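Local coordinates for stromal cell-derived factor 2-like protein (Arabidopsis thaliana, PDB 3MAL) that takes part in protein quality control and the unfolded protein response of the endoplasmic reticulum, in a complex with ERDJ3B and BIP1 needed for immune receptor accumulation, at residues V16-Y20 with T137-D141; A23-E29 with I183-G189; K67-G71 with A84-L88. One frame throughout, in Å; residues are numbered along the deposited sequence.

In the fold
A beta-trefoil built from three MIR motifs has a six-stranded antiparallel barrel at its core: interaction 2 closes it, pairing first strand with last, interaction 3 lies on another seam, between strands 64-67 and 85-90, and interaction 1 packs loops beside it. Along the chain the segments run 16-20, 23-29, 67-71, 84-88, 137-141, 183-189, so interactions 1 and 2 interleave, while interaction 3 is nested within both. Their centres are about 10 Å (1 to 2), 15 Å (1 to 3) and 17 Å (2 to 3) apart. Ile18 of interaction 1 packs on Ala186 of 2, Tyr20 and Trp138 of 1 on Pro68 and Ile86 of 3, respectively, and Ile24 of 2 meets Leu88 of 3.

Interaction 1 of 3, residues V16-Y20 with T137-D141; sequences VEITY and TWKQD. With SO4 (sulfate ion), chain E; SO4 (sulfate ion), chain C.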
ATOM      1  N   VAL A  16      -0.174  -6.223 -18.632  1.00 22.25           N
ATOM      2  CA  VAL A  16      -0.712  -5.163 -17.720  1.00 21.52           C
ATOM      3  C   VAL A  16      -1.686  -5.645 -16.642  1.00 20.15           C
ATOM      4  O   VAL A  16      -1.924  -4.879 -15.700  1.00 19.78           O
ATOM      5  CB  VAL A  16      -1.431  -3.955 -18.433  1.00 21.52           C
ATOM      6  CG1 VAL A  16      -0.516  -3.189 -19.394  1.00 24.07           C
ATOM      7  CG2 VAL A  16      -2.790  -4.359 -19.079  1.00 23.26           C
ATOM      8  N   GLU A  17      -2.285  -6.840 -16.779  1.00 18.63           N
ATOM      9  CA  GLU A  17      -3.202  -7.356 -15.734  0.50 18.26           C
ATOM     10  C   GLU A  17      -2.439  -7.721 -14.461  1.00 17.28           C
ATOM     11  O   GLU A  17      -1.495  -8.526 -14.466  1.00 16.25           O
ATOM     12  CB  GLU A  17      -4.067  -8.536 -16.205  0.50 18.69           C
ATOM     13  CG  GLU A  17      -5.036  -8.218 -17.331  0.50 20.58           C
ATOM     14  CD  GLU A  17      -4.398  -8.449 -18.687  0.50 22.14           C
ATOM     15  OE1 GLU A  17      -3.142  -8.549 -18.750  0.50 22.33           O
ATOM     16  OE2 GLU A  17      -5.153  -8.561 -19.687  0.50 23.72           O
ATOM     17  N   ILE A  18      -2.847  -7.147 -13.351  1.00 15.86           N
ATOM     18  CA  ILE A  18      -2.102  -7.399 -12.138  1.00 14.67           C
ATOM     19  C   ILE A  18      -2.675  -8.617 -11.420  1.00 13.72           C
ATOM     20  O   ILE A  18      -3.843  -8.620 -11.031  1.00 14.30           O
ATOM     21  CB  ILE A  18      -2.142  -6.170 -11.218  1.00 14.53           C
ATOM     22  CG1 ILE A  18      -1.471  -4.967 -11.912  1.00 15.36           C
ATOM     23  CG2 ILE A  18      -1.542  -6.505  -9.859  1.00 15.04           C
ATOM     24  CD1 ILE A  18      -1.587  -3.662 -11.138  1.00 15.50           C
ATOM     25  N   THR A  19      -1.862  -9.652 -11.235  1.00 11.57           N
ATOM     26  CA  THR A  19      -2.350 -10.915 -10.674  1.00 10.31           C
ATOM     27  C   THR A  19      -1.815 -11.119  -9.255  1.00  9.80           C
ATOM     28  O   THR A  19      -0.803 -10.521  -8.883  1.00  9.09           O
ATOM     29  CB  THR A  19      -1.881 -12.113 -11.535  1.00 10.07           C
ATOM     30  OG1 THR A  19      -0.470 -11.991 -11.776  1.00 10.28           O
ATOM     31  CG2 THR A  19      -2.626 -12.140 -12.881  1.00  9.58           C
ATOM     32  N   TYR A  20      -2.464 -11.974  -8.468  1.00  9.03           N
ATOM     33  CA  TYR A  20      -1.915 -12.273  -7.150  1.00  9.01           C
ATOM     34  C   TYR A  20      -0.540 -12.909  -7.310  1.00  8.93           C
ATOM     35  O   TYR A  20      -0.317 -13.699  -8.243  1.00  7.74           O
ATOM     36  CB  TYR A  20      -2.847 -13.190  -6.351  1.00  9.19           C
ATOM     37  CG  TYR A  20      -4.150 -12.520  -5.968  1.00  9.72           C
ATOM     38  CD1 TYR A  20      -5.322 -12.749  -6.711  1.00  8.06           C
ATOM     39  CD2 TYR A  20      -4.220 -11.655  -4.886  1.00  8.71           C
ATOM     40  CE1 TYR A  20      -6.520 -12.119  -6.382  1.00  8.52           C
ATOM     41  CE2 TYR A  20      -5.453 -11.045  -4.532  1.00  9.79           C
ATOM     42  CZ  TYR A  20      -6.581 -11.281  -5.291  1.00  9.63           C
ATOM     43  OH  TYR A  20      -7.785 -10.674  -4.980  1.00  9.63           O
ATOM     44  N   THR A 137     -10.827  -5.492 -13.547  1.00 11.78           N
ATOM     45  CA  THR A 137      -9.597  -6.124 -13.071  1.00 12.20           C
ATOM     46  C   THR A 137      -8.503  -5.063 -12.957  1.00 11.66           C
ATOM     47  O   THR A 137      -8.456  -4.134 -13.769  1.00 11.08           O
ATOM     48  CB  THR A 137      -9.116  -7.276 -13.989  1.00 12.73           C
ATOM     49  OG1 THR A 137      -8.886  -6.767 -15.299  1.00 15.55           O
ATOM     50  CG2 THR A 137     -10.145  -8.436 -14.057  1.00 12.30           C
ATOM     51  N   TRP A 138      -7.642  -5.218 -11.955  1.00 10.37           N
ATOM     52  CA  TRP A 138      -6.575  -4.271 -11.663  1.00 10.07           C
ATOM     53  C   TRP A 138      -5.507  -4.343 -12.765  1.00 10.01           C
ATOM     54  O   TRP A 138      -5.052  -5.439 -13.123  1.00  9.60           O
ATOM     55  CB  TRP A 138      -5.973  -4.586 -10.280  1.00  8.66           C
ATOM     56  CG  TRP A 138      -5.118  -3.496  -9.638  1.00  8.53           C
ATOM     57  CD1 TRP A 138      -4.958  -2.200 -10.053  1.00 10.32           C
ATOM     58  CD2 TRP A 138      -4.336  -3.627  -8.447  1.00  8.98           C
ATOM     59  NE1 TRP A 138      -4.106  -1.528  -9.201  1.00 10.52           N
ATOM     60  CE2 TRP A 138      -3.723  -2.377  -8.201  1.00  8.37           C
ATOM     61  CE3 TRP A 138      -4.090  -4.688  -7.560  1.00  7.81           C
ATOM     62  CZ2 TRP A 138      -2.867  -2.154  -7.107  1.00  8.60           C
ATOM     63  CZ3 TRP A 138      -3.240  -4.468  -6.458  1.00  8.06           C
ATOM     64  CH2 TRP A 138      -2.649  -3.200  -6.244  1.00  8.43           C
ATOM     65  N   LYS A 139      -5.123  -3.177 -13.287  1.00 10.57           N
ATOM     66  CA  LYS A 139      -4.111  -3.075 -14.325  1.00 11.10           C
ATOM     67  C   LYS A 139      -3.046  -2.035 -13.997  1.00 12.36           C
ATOM     68  O   LYS A 139      -3.275  -1.104 -13.216  1.00 12.29           O
ATOM     69  CB  LYS A 139      -4.755  -2.759 -15.695  1.00 11.40           C
ATOM     70  CG  LYS A 139      -5.709  -3.860 -16.176  1.00 11.68           C
ATOM     71  CD  LYS A 139      -6.410  -3.445 -17.459  1.00 11.36           C
ATOM     72  CE  LYS A 139      -7.540  -4.426 -17.792  1.00 10.31           C
ATOM     73  NZ  LYS A 139      -8.681  -4.183 -16.891  1.00  9.58           N
ATOM     74  N   GLN A 140      -1.869  -2.177 -14.598  1.00 13.04           N
ATOM     75  CA  GLN A 140      -0.840  -1.167 -14.457  1.00 14.14           C
ATOM     76  C   GLN A 140      -1.313   0.185 -14.999  1.00 15.00           C
ATOM     77  O   GLN A 140      -1.999   0.251 -16.012  1.00 15.42           O
ATOM     78  CB  GLN A 140       0.421  -1.615 -15.191  1.00 15.16           C
ATOM     79  CG  GLN A 140       1.534  -0.616 -15.120  1.00 17.40           C
ATOM     80  CD  GLN A 140       2.785  -1.095 -15.842  1.00 23.57           C
ATOM     81  OE1 GLN A 140       3.577  -1.864 -15.300  1.00 23.58           O
ATOM     82  NE2 GLN A 140       2.985  -0.599 -17.060  1.00 23.99           N
ATOM     83  N   ASP A 141      -0.958   1.255 -14.311  1.00 15.59           N
ATOM     84  CA  ASP A 141      -1.368   2.601 -14.677  1.00 17.11           C
ATOM     85  C   ASP A 141      -2.817   2.943 -14.527  1.00 16.54           C
ATOM     86  O   ASP A 141      -3.160   4.058 -14.868  1.00 17.34           O
ATOM     87  CB  ASP A 141      -0.980   2.990 -16.113  1.00 18.19           C
ATOM     88  CG  ASP A 141       0.467   2.831 -16.367  1.00 22.64           C
ATOM     89  OD1 ASP A 141       0.834   1.929 -17.146  1.00 29.43           O
ATOM     90  OD2 ASP A 141       1.254   3.591 -15.773  1.00 26.98           O
TER
HETATM   91  S   SO4 E   3     -12.209  -5.572 -17.576  1.00 29.74           S
HETATM   92  O1  SO4 E   3     -12.943  -4.400 -17.137  1.00 27.19           O
HETATM   93  O2  SO4 E   3     -13.117  -6.716 -17.600  1.00 29.26           O
HETATM   94  O3  SO4 E   3     -11.650  -5.280 -18.903  1.00 29.19           O
HETATM   95  O4  SO4 E   3     -11.131  -5.843 -16.635  1.00 28.84           O
HETATM   96  S   SO4 C   1      -9.537  -0.365 -17.641  1.00 16.64           S
HETATM   97  O1  SO4 C   1     -10.732   0.095 -18.343  1.00 16.74           O
HETATM   98  O2  SO4 C   1      -9.816  -1.669 -17.109  1.00 15.39           O
HETATM   99  O3  SO4 C   1      -8.392  -0.375 -18.535  1.00 16.32           O
HETATM  100  O4  SO4 C   1      -9.285   0.535 -16.527  1.00 18.64           O
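A short bridge of backbone, rather than a full strand pair, brings these two loops together. The register runs in opposite directions, with Glu17 facing Lys139 (CA to CA 4.6 Å) and one hydrogen bond beyond each end of that pair: Gln140 N donates to Val16 O (2.9 Å), and Ile18 N to Trp138 O (2.8 Å, nearly straight). Lys139 CA adds a CA-H...O contact to Val16 O at 3.2 Å. On the side facing the barrel, Ile18 sends CD1 squarely over the five-membered ring of Trp138, 3.6 Å from its centroid, in a CH-pi contact; Ala186 packs against both side chains. Outside, Val16 CG2 lies 4.1 Å from Lys139 CD. The lysine then turns away, its NZ donating to Thr137 O (3.1 Å), to O4 of the chain E sulfate (3.0 Å) and to O2 of the chain C sulfate (2.8 Å). Thr137 OG1 reaches the same O4 at 2.8 Å. Gln140, extended, is hydrogen-bonded to Tyr191. The contact thus has two chemistries: an apolar inner side, where the N-terminal segment lies against the trefoil, and an outer side where Lys139 binds two sulfates, one shared with Thr137, both probably from the crystallisation liquor.

Interaction 2 of 3, residues A23-E29 with I183-G189; sequences AIKLMHE and IWLAAEG
Closing a beta-barrel means pairing its first strand with its last. Strand 23-28 runs antiparallel to strand 184-187, axes 4.5 Å apart at closest approach and 148° between directions. Both backbones are extended up to His28 and Ala187; Glu29 turns to helical angles (phi -59°, psi -44°), and Glu188 is left-handed (52°, 30°). Ala23 O meets Gly189 CA at 3.0 Å; a CB there would point toward strand 23-28 and fall 2.9 Å from Ala23 O, a clash glycine avoids. Ile24 lies opposite Gly189 (CA to CA 4.1 Å). Lys25 and Ala187 form a hydrogen-bonded pair, Lys25 N to Ala187 O 3.0 Å and Ala187 N to Lys25 O 2.9 Å; the lysine (m, t, t, t) puts NZ 3.1 Å from Glu188 OE1 in a salt bridge, Glu188 OE2 salt-bridging Arg34. Leu26 (t, p) faces Ala186 in a non-hydrogen-bonded pair, its CG 3.8 Å from Trp184 CE3. Met27 (t, t, p) and Leu185 form a hydrogen-bonded pair, Met27 N to Leu185 O and Leu185 N to Met27 O both 2.8 Å, with Met27 CE 3.3 Å from Leu185 CD1. His28 (chi1 t), non-hydrogen-bonded opposite Trp184 (chi1 m, chi2 80°), turns its ring edge toward the face of the Trp184 six-membered ring, centroids 5.1 Å apart, planes at 62°. Glu29 N ends the ladder on Ile183 O (3.0 Å). Lys25, Met27, Leu185 and Ala187 share one face, Leu26, His28, Trp184 and Ala186 the other. In the six-stranded beta-trefoil barrel, strand 64-67 flanks 23-28, strand 143-148 flanks 184-190, and strand 154-161 packs against Leu26, His28 and Trp184.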
ATOM      1  N   ALA A  23       4.789  -8.638  -8.172  1.00  8.05           N
ATOM      2  CA  ALA A  23       5.520  -7.576  -7.476  1.00  9.03           C
ATOM      3  C   ALA A  23       5.222  -6.230  -8.145  1.00  8.73           C
ATOM      4  O   ALA A  23       5.289  -6.102  -9.371  1.00  8.97           O
ATOM      5  CB  ALA A  23       7.021  -7.845  -7.465  1.00  8.47           C
ATOM      6  N   ILE A  24       4.866  -5.240  -7.331  1.00  8.62           N
ATOM      7  CA  ILE A  24       4.483  -3.929  -7.851  1.00  7.89           C
ATOM      8  C   ILE A  24       5.131  -2.790  -7.075  1.00  8.12           C
ATOM      9  O   ILE A  24       5.531  -2.965  -5.919  1.00  7.43           O
ATOM     10  CB  ILE A  24       2.940  -3.712  -7.834  1.00  8.07           C
ATOM     11  CG1 ILE A  24       2.403  -3.607  -6.399  1.00  8.29           C
ATOM     12  CG2 ILE A  24       2.232  -4.767  -8.735  1.00  8.23           C
ATOM     13  CD1 ILE A  24       0.951  -3.122  -6.294  1.00 10.44           C
ATOM     14  N   LYS A  25       5.240  -1.639  -7.733  1.00  7.72           N
ATOM     15  CA  LYS A  25       5.337  -0.372  -7.034  1.00  8.57           C
ATOM     16  C   LYS A  25       3.974   0.330  -7.113  1.00  8.62           C
ATOM     17  O   LYS A  25       3.170   0.063  -8.018  1.00  9.37           O
ATOM     18  CB  LYS A  25       6.453   0.487  -7.599  1.00  8.80           C
ATOM     19  CG  LYS A  25       7.809  -0.179  -7.513  1.00  8.88           C
ATOM     20  CD  LYS A  25       8.937   0.832  -7.755  1.00  9.65           C
ATOM     21  CE  LYS A  25      10.303   0.143  -7.606  1.00 10.68           C
ATOM     22  NZ  LYS A  25      11.399   1.097  -7.941  1.00 12.26           N
ATOM     23  N   LEU A  26       3.691   1.154  -6.111  1.00  9.14           N
ATOM     24  CA  LEU A  26       2.449   1.894  -6.038  1.00  9.57           C
ATOM     25  C   LEU A  26       2.783   3.373  -5.994  1.00  9.80           C
ATOM     26  O   LEU A  26       3.374   3.858  -5.020  1.00  9.78           O
ATOM     27  CB  LEU A  26       1.657   1.462  -4.797  1.00  9.71           C
ATOM     28  CG  LEU A  26       0.162   1.744  -4.886  1.00 12.99           C
ATOM     29  CD1 LEU A  26      -0.553   0.797  -5.874  1.00 11.05           C
ATOM     30  CD2 LEU A  26      -0.467   1.668  -3.471  1.00 16.16           C
ATOM     31  N   MET A  27       2.429   4.086  -7.063  1.00  9.18           N
ATOM     32  CA  MET A  27       2.749   5.486  -7.190  1.00  9.44           C
ATOM     33  C   MET A  27       1.554   6.363  -6.832  1.00  9.72           C
ATOM     34  O   MET A  27       0.441   6.146  -7.329  1.00  8.77           O
ATOM     35  CB  MET A  27       3.206   5.788  -8.617  1.00 10.35           C
ATOM     36  CG  MET A  27       3.714   7.220  -8.821  1.00 14.29           C
ATOM     37  SD  MET A  27       3.954   7.690 -10.553  1.00 22.46           S
ATOM     38  CE  MET A  27       2.269   8.049 -11.013  1.00 21.96           C
ATOM     39  N   HIS A  28       1.815   7.351  -5.974  1.00  9.60           N
ATOM     40  CA  HIS A  28       0.862   8.406  -5.608  1.00 10.23           C
ATOM     41  C   HIS A  28       0.580   9.274  -6.835  1.00 10.59           C
ATOM     42  O   HIS A  28       1.498   9.853  -7.415  1.00 10.39           O
ATOM     43  CB  HIS A  28       1.497   9.242  -4.500  1.00  9.29           C
ATOM     44  CG  HIS A  28       0.604  10.301  -3.920  1.00  9.56           C
ATOM     45  ND1 HIS A  28      -0.587  10.019  -3.283  1.00  9.20           N
ATOM     46  CD2 HIS A  28       0.765  11.642  -3.835  1.00  7.87           C
ATOM     47  CE1 HIS A  28      -1.127  11.142  -2.838  1.00  6.42           C
ATOM     48  NE2 HIS A  28      -0.336  12.143  -3.176  1.00 10.31           N
ATOM     49  N   GLU A  29      -0.665   9.345  -7.270  1.00 11.07           N
ATOM     50  CA  GLU A  29      -0.900  10.081  -8.532  1.00 12.15           C
ATOM     51  C   GLU A  29      -0.467  11.547  -8.538  1.00 12.44           C
ATOM     52  O   GLU A  29       0.105  12.010  -9.509  1.00 12.56           O
ATOM     53  CB  GLU A  29      -2.339   9.997  -8.990  1.00 12.78           C
ATOM     54  CG  GLU A  29      -2.523  10.667 -10.364  1.00 14.98           C
ATOM     55  CD  GLU A  29      -3.947  10.537 -10.875  1.00 20.01           C
ATOM     56  OE1 GLU A  29      -4.892  10.870 -10.120  1.00 20.54           O
ATOM     57  OE2 GLU A  29      -4.132  10.118 -12.048  1.00 22.75           O
ATOM     58  N   ILE A 183      -5.545   8.946  -4.663  1.00  8.83           N
ATOM     59  CA  ILE A 183      -5.523   8.101  -5.838  0.50  9.53           C
ATOM     60  C   ILE A 183      -4.099   7.596  -6.081  1.00  8.92           C
ATOM     61  O   ILE A 183      -3.098   8.324  -5.915  1.00  8.94           O
ATOM     62  CB  ILE A 183      -6.172   8.770  -7.074  0.50  9.70           C
ATOM     63  CG1 ILE A 183      -6.285   7.771  -8.238  0.50 10.44           C
ATOM     64  CG2 ILE A 183      -5.441  10.037  -7.459  0.50 11.43           C
ATOM     65  CD1 ILE A 183      -5.044   7.657  -9.100  0.50 12.31           C
ATOM     66  N   TRP A 184      -4.015   6.312  -6.402  1.00  8.91           N
ATOM     67  CA  TRP A 184      -2.737   5.645  -6.641  1.00  9.70           C
ATOM     68  C   TRP A 184      -2.767   4.902  -7.982  1.00  9.69           C
ATOM     69  O   TRP A 184      -3.834   4.633  -8.533  1.00  9.17           O
ATOM     70  CB  TRP A 184      -2.439   4.645  -5.508  1.00  8.99           C
ATOM     71  CG  TRP A 184      -2.276   5.301  -4.151  1.00  9.22           C
ATOM     72  CD1 TRP A 184      -3.273   5.724  -3.315  1.00  7.84           C
ATOM     73  CD2 TRP A 184      -1.039   5.604  -3.480  1.00  8.50           C
ATOM     74  NE1 TRP A 184      -2.734   6.269  -2.168  1.00  8.99           N
ATOM     75  CE2 TRP A 184      -1.370   6.210  -2.244  1.00  8.41           C
ATOM     76  CE3 TRP A 184       0.306   5.432  -3.806  1.00  8.38           C
ATOM     77  CZ2 TRP A 184      -0.392   6.637  -1.330  1.00  8.53           C
ATOM     78  CZ3 TRP A 184       1.283   5.853  -2.899  1.00  8.06           C
ATOM     79  CH2 TRP A 184       0.924   6.443  -1.674  1.00  8.00           C
ATOM     80  N   LEU A 185      -1.577   4.559  -8.470  1.00 10.24           N
ATOM     81  CA  LEU A 185      -1.380   3.821  -9.721  1.00 11.39           C
ATOM     82  C   LEU A 185      -0.313   2.721  -9.499  1.00 11.43           C
ATOM     83  O   LEU A 185       0.783   2.996  -8.987  1.00 11.17           O
ATOM     84  CB  LEU A 185      -0.907   4.786 -10.825  1.00 12.05           C
ATOM     85  CG  LEU A 185      -1.761   6.062 -11.019  1.00 15.28           C
ATOM     86  CD1 LEU A 185      -0.929   7.310 -11.243  1.00 18.76           C
ATOM     87  CD2 LEU A 185      -2.735   5.905 -12.145  1.00 18.61           C
ATOM     88  N   ALA A 186      -0.630   1.487  -9.858  1.00 11.96           N
ATOM     89  CA  ALA A 186       0.401   0.453  -9.867  1.00 13.15           C
ATOM     90  C   ALA A 186       1.327   0.673 -11.061  1.00 14.44           C
ATOM     91  O   ALA A 186       0.872   0.922 -12.190  1.00 14.30           O
ATOM     92  CB  ALA A 186      -0.213  -0.960  -9.887  1.00 13.02           C
ATOM     93  N   ALA A 187       2.631   0.586 -10.807  1.00 16.28           N
ATOM     94  CA  ALA A 187       3.641   0.750 -11.875  1.00 17.00           C
ATOM     95  C   ALA A 187       4.873  -0.160 -11.694  1.00 17.29           C
ATOM     96  O   ALA A 187       5.047  -0.822 -10.641  1.00 17.35           O
ATOM     97  CB  ALA A 187       4.068   2.209 -11.940  1.00 18.04           C
ATOM     98  N   GLU A 188       5.739  -0.195 -12.703  1.00 17.08           N
ATOM     99  CA  GLU A 188       7.039  -0.865 -12.567  1.00 17.92           C
ATOM    100  C   GLU A 188       6.950  -2.299 -12.055  1.00 17.33           C
ATOM    101  O   GLU A 188       7.867  -2.784 -11.408  1.00 18.96           O
ATOM    102  CB  GLU A 188       7.974  -0.070 -11.642  1.00 18.05           C
ATOM    103  CG  GLU A 188       8.391   1.196 -12.264  1.00 21.79           C
ATOM    104  CD  GLU A 188       9.261   2.070 -11.386  1.00 25.48           C
ATOM    105  OE1 GLU A 188      10.210   1.596 -10.713  1.00 28.90           O
ATOM    106  OE2 GLU A 188       9.012   3.279 -11.415  1.00 28.25           O
ATOM    107  N   GLY A 189       5.862  -2.985 -12.348  1.00 15.84           N
ATOM    108  CA  GLY A 189       5.663  -4.279 -11.728  1.00 14.28           C
ATOM    109  C   GLY A 189       6.193  -5.464 -12.506  1.00 13.59           C
ATOM    110  O   GLY A 189       6.628  -5.335 -13.649  1.00 12.84           O
TER

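Interaction 3 of 3, residues K67-G71 with A84-L88; sequences KPVPG and ATIRL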
ATOM      1  N   LYS A  67      -1.127  -9.926  -2.397  1.00  9.70           N
ATOM      2  CA  LYS A  67      -1.591 -11.217  -1.884  1.00 11.06           C
ATOM      3  C   LYS A  67      -3.087 -11.225  -1.496  1.00 12.01           C
ATOM      4  O   LYS A  67      -3.658 -10.172  -1.147  1.00 11.06           O
ATOM      5  CB  LYS A  67      -0.717 -11.660  -0.698  1.00 11.07           C
ATOM      6  CG  LYS A  67       0.690 -12.099  -1.106  1.00 12.93           C
ATOM      7  CD  LYS A  67       1.492 -12.691   0.084  1.00 14.16           C
ATOM      8  CE  LYS A  67       2.903 -13.018  -0.389  1.00 16.41           C
ATOM      9  NZ  LYS A  67       3.723 -13.858   0.567  1.00 16.41           N
ATOM     10  N   PRO A  68      -3.726 -12.413  -1.568  1.00 12.69           N
ATOM     11  CA  PRO A  68      -5.094 -12.561  -1.071  1.00 13.56           C
ATOM     12  C   PRO A  68      -5.116 -12.653   0.461  1.00 15.22           C
ATOM     13  O   PRO A  68      -4.060 -12.693   1.106  1.00 14.35           O
ATOM     14  CB  PRO A  68      -5.546 -13.886  -1.714  1.00 12.50           C
ATOM     15  CG  PRO A  68      -4.332 -14.691  -1.780  1.00 12.36           C
ATOM     16  CD  PRO A  68      -3.199 -13.693  -2.085  1.00 12.99           C
ATOM     17  N   VAL A  69      -6.306 -12.649   1.045  1.00 17.20           N
ATOM     18  CA  VAL A  69      -6.428 -12.980   2.465  1.00 19.87           C
ATOM     19  C   VAL A  69      -6.404 -14.524   2.596  1.00 21.23           C
ATOM     20  O   VAL A  69      -6.969 -15.239   1.757  1.00 20.87           O
ATOM     21  CB  VAL A  69      -7.664 -12.300   3.152  1.00 20.18           C
ATOM     22  CG1 VAL A  69      -7.872 -10.881   2.618  1.00 21.48           C
ATOM     23  CG2 VAL A  69      -8.916 -13.107   2.984  1.00 21.26           C
ATOM     24  N   PRO A  70      -5.747 -15.039   3.652  1.00 23.38           N
ATOM     25  CA  PRO A  70      -5.402 -16.468   3.763  1.00 24.68           C
ATOM     26  C   PRO A  70      -6.569 -17.490   3.669  1.00 25.70           C
ATOM     27  O   PRO A  70      -6.336 -18.655   3.317  1.00 26.44           O
ATOM     28  CB  PRO A  70      -4.692 -16.559   5.127  1.00 25.10           C
ATOM     29  CG  PRO A  70      -5.075 -15.293   5.862  1.00 24.77           C
ATOM     30  CD  PRO A  70      -5.261 -14.261   4.812  1.00 23.71           C
ATOM     31  N   GLY A  71      -7.802 -17.083   3.940  1.00 25.50           N
ATOM     32  CA  GLY A  71      -8.899 -18.071   3.911  1.00 26.41           C
ATOM     33  C   GLY A  71      -9.336 -18.615   2.542  1.00 26.25           C
ATOM     34  O   GLY A  71      -9.936 -19.683   2.471  1.00 26.36           O
ATOM     35  N   ALA A  84     -11.938  -6.480  -4.432  1.00  8.63           N
ATOM     36  CA  ALA A  84     -11.194  -7.520  -3.701  1.00  9.35           C
ATOM     37  C   ALA A  84     -10.585  -6.967  -2.408  1.00  9.51           C
ATOM     38  O   ALA A  84     -10.162  -5.810  -2.363  1.00  8.03           O
ATOM     39  CB  ALA A  84     -10.070  -8.130  -4.569  1.00  9.00           C
ATOM     40  N   THR A  85     -10.554  -7.812  -1.383  1.00  8.81           N
ATOM     41  CA  THR A  85      -9.761  -7.545  -0.193  1.00  9.84           C
ATOM     42  C   THR A  85      -8.375  -8.129  -0.430  1.00  9.57           C
ATOM     43  O   THR A  85      -8.242  -9.332  -0.695  1.00 10.01           O
ATOM     44  CB  THR A  85     -10.386  -8.197   1.043  1.00 10.18           C
ATOM     45  OG1 THR A  85     -11.767  -7.816   1.118  1.00 10.54           O
ATOM     46  CG2 THR A  85      -9.662  -7.746   2.327  1.00  9.17           C
ATOM     47  N   ILE A  86      -7.357  -7.277  -0.360  1.00  8.79           N
ATOM     48  CA  ILE A  86      -5.975  -7.681  -0.637  1.00  8.36           C
ATOM     49  C   ILE A  86      -5.039  -7.324   0.523  1.00  7.78           C
ATOM     50  O   ILE A  86      -5.410  -6.570   1.456  1.00  7.43           O
ATOM     51  CB  ILE A  86      -5.392  -7.052  -1.967  1.00  8.50           C
ATOM     52  CG1 ILE A  86      -5.132  -5.538  -1.803  1.00  9.13           C
ATOM     53  CG2 ILE A  86      -6.294  -7.357  -3.186  1.00  7.84           C
ATOM     54  CD1 ILE A  86      -4.399  -4.887  -3.000  1.00  8.90           C
ATOM     55  N   ARG A  87      -3.838  -7.891   0.458  1.00  7.61           N
ATOM     56  CA  ARG A  87      -2.738  -7.556   1.361  1.00  7.12           C
ATOM     57  C   ARG A  87      -1.555  -7.141   0.458  1.00  7.38           C
ATOM     58  O   ARG A  87      -1.429  -7.624  -0.683  1.00  5.81           O
ATOM     59  CB  ARG A  87      -2.368  -8.756   2.244  1.00  7.02           C
ATOM     60  CG  ARG A  87      -3.483  -9.183   3.232  1.00  9.59           C
ATOM     61  CD  ARG A  87      -3.058 -10.310   4.195  1.00  7.28           C
ATOM     62  NE  ARG A  87      -2.776 -11.545   3.486  1.00  8.47           N
ATOM     63  CZ  ARG A  87      -2.107 -12.581   3.981  1.00 11.39           C
ATOM     64  NH1 ARG A  87      -1.622 -12.561   5.216  1.00 10.02           N
ATOM     65  NH2 ARG A  87      -1.886 -13.626   3.207  1.00 10.71           N
ATOM     66  N   LEU A  88      -0.719  -6.228   0.950  1.00  7.01           N
ATOM     67  CA  LEU A  88       0.495  -5.851   0.252  1.00  6.97           C
ATOM     68  C   LEU A  88       1.652  -6.153   1.176  1.00  6.56           C
ATOM     69  O   LEU A  88       1.767  -5.563   2.236  1.00  6.22           O
ATOM     70  CB  LEU A  88       0.484  -4.352  -0.143  1.00  7.00           C
ATOM     71  CG  LEU A  88      -0.513  -3.979  -1.243  1.00  9.22           C
ATOM     72  CD1 LEU A  88      -0.576  -2.444  -1.371  1.00  9.01           C
ATOM     73  CD2 LEU A  88      -0.110  -4.626  -2.586  1.00  9.82           C
TER
HETATM   74  O   HOH W   1      -8.597 -12.390  -0.507  1.00 25.41           O
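Arg87 has 115 Å² of its surface covered by residues 67-71, and it illustrates how one long side chain can carry on where strand pairing stops. Its backbone makes an antiparallel hydrogen-bonded pair with Lys67: Lys67 N donates to Arg87 O at 2.9 Å, and Arg87 N returns the bond to Lys67 O at 2.8 Å. Past this pair the chain swings away, yet the guanidinium follows it, gripping Pro68 O with NE (2.9 Å) and NH2 (3.2 Å) while Pro70 CD lies over its face, 3.7 Å from Arg87 CZ. Trp96, in a cation-pi interaction, and Ser121, bonded to NH1, hold the same group from the rest of the fold. Lys67, next in buried area, keeps CB 4.5 Å from Arg87 CB on a shared face of the sheet and extends to Gln89. The pair belongs to the beta-trefoil barrel, where strand 64-67, at the end of the first MIR motif, lies beside strand 85-90 of the second, and the intervening loop begins here. Val69, the third main contributor, brings CG1 within 3.6 Å of Thr85 CG2. The next would-be backbone link, Val69 N to Thr85 O, is made through a water, which accepts from Val69 N (2.8 Å from the water) and donates to Thr85 O (3.1 Å from the water).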